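Major capsid protein (Faustovirus, PDB 5J7O) forms the trimeric double jelly-roll capsomers that build the outer protein shell of this large double-stranded DNA virus. Local coordinates at the interface of chains A and B. Sequence-based numbering; all coordinates share one arbitrary frame. Chains: chain A/B, major capsid protein.

The interface of chains A and B. Residues chain A 483, 512; chain B 481-483, 512.
Strands 473-490 and 503-521 of chain A meet the same two strands of chain B, and A:Gln512 reaches over the backbone of B:Val482 toward B:Gln512. The patch illustrates how identical residues can play unequal parts where copies of one protein meet without exact two-fold symmetry: at this junction A:Gln512 donates and B:Gln512 accepts, and in a trimer each copy would probably play both parts, one at each of its two junctions. A:Gln512 places CG anti to its backbone N (chi1 -167°) and stays extended beyond it, which carries the carboxamide tip across the boundary. There its nitrogen NE2 donates to the main-chain O of B:Val482 at 2.7 Å. The donor stands above the carbonyl plane, and the bond is bent, 142° at the hydrogen. The same NE2 donates to the side-chain carbonyl OE1 of B:Gln512 at 3.1 Å, a straighter bond. This acceptor lies in the amide plane of A:Gln512, although the two carboxamides are turned 49° apart. Two acceptors thus grip one nitrogen and should limit rotation of the amide. A further link runs through water 1, 3.1 Å from B:Val482 O and 3.0 Å from the hydroxyl OG of A:Ser483. That hydroxyl faces CA of B:Ser483 at 3.8 Å, a looser contact. Small in area and mostly polar, the patch probably helps to hold the jelly-roll subunits of the capsomer trimer in register.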
loop_
_atom_site.group_PDB
_atom_site.type_symbol
_atom_site.label_atom_id
_atom_site.label_comp_id
_atom_site.label_asym_id
_atom_site.label_seq_id
_atom_site.Cartn_x
_atom_site.Cartn_y
_atom_site.Cartn_z
ATOM N N SER A 483 -17.087 -15.744 18.189
ATOM C CA SER A 483 -17.427 -15.181 19.489
ATOM C C SER A 483 -17.610 -16.321 20.485
ATOM O O SER A 483 -18.422 -17.225 20.260
ATOM C CB SER A 483 -18.697 -14.333 19.401
ATOM O OG SER A 483 -18.518 -13.219 18.545
ATOM N N GLN A 512 -18.817 -14.727 14.007
ATOM C CA GLN A 512 -18.954 -13.281 13.899
ATOM C C GLN A 512 -18.770 -12.797 12.465
ATOM O O GLN A 512 -19.446 -11.852 12.040
ATOM C CB GLN A 512 -17.951 -12.587 14.823
ATOM C CG GLN A 512 -18.212 -11.105 15.022
ATOM C CD GLN A 512 -17.198 -10.458 15.941
ATOM O OE1 GLN A 512 -16.034 -10.855 15.977
ATOM N NE2 GLN A 512 -17.637 -9.458 16.698
ATOM N N ASP B 481 -18.758 -4.206 14.807
ATOM C CA ASP B 481 -18.323 -5.534 15.218
ATOM C C ASP B 481 -19.184 -5.961 16.400
ATOM O O ASP B 481 -19.141 -5.330 17.462
ATOM C CB ASP B 481 -16.841 -5.544 15.596
ATOM C CG ASP B 481 -15.932 -5.303 14.406
ATOM O OD1 ASP B 481 -16.402 -5.436 13.255
ATOM O OD2 ASP B 481 -14.742 -4.990 14.623
ATOM N N VAL B 482 -19.968 -7.019 16.215
ATOM C CA VAL B 482 -20.982 -7.427 17.180
ATOM C C VAL B 482 -20.612 -8.792 17.741
ATOM O O VAL B 482 -20.334 -9.727 16.982
ATOM C CB VAL B 482 -22.385 -7.464 16.545
ATOM C CG1 VAL B 482 -23.450 -7.626 17.619
ATOM C CG2 VAL B 482 -22.628 -6.210 15.719
ATOM N N SER B 483 -20.617 -8.903 19.067
ATOM C CA SER B 483 -20.418 -10.172 19.752
ATOM C C SER B 483 -21.779 -10.744 20.126
ATOM O O SER B 483 -22.505 -10.152 20.931
ATOM C CB SER B 483 -19.549 -9.996 20.998
ATOM O OG SER B 483 -18.233 -9.598 20.657
ATOM N N GLN B 512 -18.596 -4.888 20.058
ATOM C CA GLN B 512 -17.189 -5.131 20.349
ATOM C C GLN B 512 -16.318 -3.975 19.874
ATOM O O GLN B 512 -15.374 -3.580 20.567
ATOM C CB GLN B 512 -16.741 -6.440 19.701
ATOM C CG GLN B 512 -15.357 -6.905 20.127
ATOM C CD GLN B 512 -14.912 -8.157 19.398
ATOM O OE1 GLN B 512 -15.148 -8.310 18.199
ATOM N NE2 GLN B 512 -14.266 -9.063 20.121
HETATM O O HOH W 1 -21.062 -12.691 17.132
#